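Local atomic coordinates of particle-associated lyase (Acinetobacter bacteriophage AP22, PDB entry 4Y9V), a protein that probably degrades the capsular polysaccharide of Acinetobacter baumannii as a lyase of the phage tailspike, and binds a capsular saccharide. Residues Met54-Leu57 and Pro58-Ile62. Numbering follows the deposited sequence.
Sequences MNIL and PSEDI
L57 and E60 are joined by two bonds that run in opposite directions, a compact example of a side chain and a backbone pairing the same two residues. The backbone bond closes a type I beta turn: E60 N donates to L57 O at 3.0 Å. The carboxylate adds the second, returning across the turn: L57 N donates to E60 OE1 at 2.9 Å in a nearly straight bond (163°), reaching the oxygen from above the carboxylate plane. With CG beside its own backbone N (chi1 -69°) and an extended chain beyond, E60 lies back over the turn to bring OE1 to that amide. OE1 accepts a second hydrogen bond, from a water 2.7 Å away, and the same water donates to N55 O at 2.8 Å. N55, just past helix 47-54, has positive phi and belongs to a Schellman motif at its end, so the water ties the helix exit to the turn.

Carbon atoms of L57 and I56 lie beside the polar groups. The L57 side chain runs obliquely past the carboxylate, its CG 3.6 Å from E60 OE1, while S59 OG sits 3.6 Å from L57 CB. I56 CG2 packs 3.7 Å from D61 O, and I56 also rests on L51 and V65, between the helices before and after the loop. D61 turns away, its OD1 accepting from N87 N and hydrogen-bonded to S63 OG, where helix 63-71 begins. Near the N-terminal end of the tailspike, one carboxylate oxygen thus serves a backbone amide and a bridging water together, an environment that would probably favour the ionised form of E60.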
ATOM      1  N   MET A  54      50.536   6.615  18.886  1.00  6.68           N
ATOM      2  CA  MET A  54      50.816   7.764  18.076  1.00  6.83           C
ATOM      3  C   MET A  54      51.035   9.051  18.886  1.00  6.93           C
ATOM      4  O   MET A  54      51.325  10.107  18.331  1.00  7.98           O
ATOM      5  CB  MET A  54      49.707   7.974  17.037  1.00  6.93           C
ATOM      6  CG  MET A  54      49.650   6.843  16.038  1.00  7.11           C
ATOM      7  SD  MET A  54      48.357   7.024  14.793  1.00  7.82           S
ATOM      8  CE  MET A  54      48.936   8.472  13.922  1.00  9.03           C
ATOM      9  N   ASN A  55      50.883   8.952  20.199  0.58  6.96           N
ATOM     10  CA  ASN A  55      51.023  10.078  21.118  0.58  8.05           C
ATOM     11  C   ASN A  55      50.152  11.260  20.713  0.58  7.09           C
ATOM     12  O   ASN A  55      50.617  12.405  20.615  0.58  9.10           O
ATOM     13  CB  ASN A  55      52.478  10.474  21.296  0.58 10.40           C
ATOM     14  CG  ASN A  55      52.676  11.461  22.425  0.58 13.07           C
ATOM     15  OD1 ASN A  55      51.878  11.508  23.388  0.58 18.27           O
ATOM     16  ND2 ASN A  55      53.710  12.296  22.208  0.58 20.49           N
ATOM     17  N   ILE A  56      48.883  10.962  20.502  1.00  6.78           N
ATOM     18  CA  ILE A  56      47.847  11.938  20.216  1.00  6.82           C
ATOM     19  C   ILE A  56      46.847  11.892  21.354  1.00  6.67           C
ATOM     20  O   ILE A  56      46.314  10.810  21.679  1.00  7.24           O
ATOM     21  CB  ILE A  56      47.171  11.686  18.844  1.00  7.47           C
ATOM     22  CG1 ILE A  56      48.136  11.751  17.716  1.00  9.06           C
ATOM     23  CG2 ILE A  56      45.969  12.626  18.675  1.00  8.15           C
ATOM     24  CD1 ILE A  56      48.720  13.075  17.430  1.00 12.48           C
ATOM     25  N   LEU A  57      46.604  13.007  22.029  1.00  6.58           N
ATOM     26  CA  LEU A  57      45.647  13.035  23.124  1.00  6.98           C
ATOM     27  C   LEU A  57      44.230  12.928  22.564  1.00  6.99           C
ATOM     28  O   LEU A  57      43.928  13.457  21.503  1.00  7.78           O
ATOM     29  CB  LEU A  57      45.755  14.292  23.957  1.00  7.84           C
ATOM     30  CG  LEU A  57      47.139  14.635  24.479  1.00  9.69           C
ATOM     31  CD1 LEU A  57      47.014  15.887  25.357  1.00 14.62           C
ATOM     32  CD2 LEU A  57      47.718  13.479  25.250  1.00 13.14           C
ATOM     33  N   PRO A  58      43.302  12.342  23.323  1.00  7.05           N
ATOM     34  CA  PRO A  58      41.913  12.256  22.845  1.00  7.67           C
ATOM     35  C   PRO A  58      41.195  13.598  22.728  1.00  7.21           C
ATOM     36  O   PRO A  58      40.082  13.632  22.221  1.00  8.59           O
ATOM     37  CB  PRO A  58      41.238  11.337  23.864  1.00  9.32           C
ATOM     38  CG  PRO A  58      42.258  10.696  24.650  1.00 10.19           C
ATOM     39  CD  PRO A  58      43.511  11.527  24.509  1.00  8.46           C
ATOM     40  N   SER A  59      41.803  14.676  23.220  1.00  7.09           N
ATOM     41  CA  SER A  59      41.326  16.043  23.114  1.00  7.12           C
ATOM     42  C   SER A  59      41.852  16.767  21.870  1.00  7.15           C
ATOM     43  O   SER A  59      41.447  17.905  21.644  1.00  8.23           O
ATOM     44  CB  SER A  59      41.709  16.815  24.351  1.00  8.08           C
ATOM     45  OG  SER A  59      43.111  16.735  24.524  1.00  8.45           O
ATOM     46  N   GLU A  60      42.776  16.173  21.133  1.00  7.06           N
ATOM     47  CA  GLU A  60      43.426  16.782  19.981  1.00  7.63           C
ATOM     48  C   GLU A  60      42.763  16.314  18.694  1.00  6.51           C
ATOM     49  O   GLU A  60      41.992  15.363  18.686  1.00  7.94           O
ATOM     50  CB  GLU A  60      44.928  16.421  19.970  1.00  8.79           C
ATOM     51  CG  GLU A  60      45.663  17.111  21.121  1.00  9.71           C
ATOM     52  CD  GLU A  60      47.099  16.710  21.266  1.00 11.20           C
ATOM     53  OE1 GLU A  60      47.548  15.558  20.976  1.00 10.57           O
ATOM     54  OE2 GLU A  60      47.775  17.557  21.933  1.00 25.97           O
ATOM     55  N   ASP A  61      43.081  16.959  17.569  1.00  6.82           N
ATOM     56  CA  ASP A  61      42.613  16.466  16.275  1.00  6.22           C
ATOM     57  C   ASP A  61      43.110  15.035  16.057  1.00  6.44           C
ATOM     58  O   ASP A  61      44.321  14.786  16.115  1.00  7.36           O
ATOM     59  CB  ASP A  61      43.155  17.414  15.185  1.00  6.70           C
ATOM     60  CG  ASP A  61      42.710  17.131  13.769  1.00  6.82           C
ATOM     61  OD1 ASP A  61      41.864  16.248  13.544  1.00  6.62           O
ATOM     62  OD2 ASP A  61      43.201  17.852  12.866  1.00 11.92           O
ATOM     63  N   ILE A  62      42.188  14.119  15.796  1.00  5.79           N
ATOM     64  CA  ILE A  62      42.517  12.730  15.586  1.00  5.87           C
ATOM     65  C   ILE A  62      42.555  12.343  14.105  1.00  5.78           C
ATOM     66  O   ILE A  62      42.670  11.163  13.797  1.00  6.28           O
ATOM     67  CB  ILE A  62      41.585  11.781  16.369  1.00  6.00           C
ATOM     68  CG1 ILE A  62      40.165  11.755  15.793  1.00  6.10           C
ATOM     69  CG2 ILE A  62      41.617  12.080  17.858  1.00  7.08           C
ATOM     70  CD1 ILE A  62      39.337  10.572  16.261  1.00  6.81           C
TER
HETATM   71  O   HOH W   1      50.159  14.954  21.585  0.50 12.31           O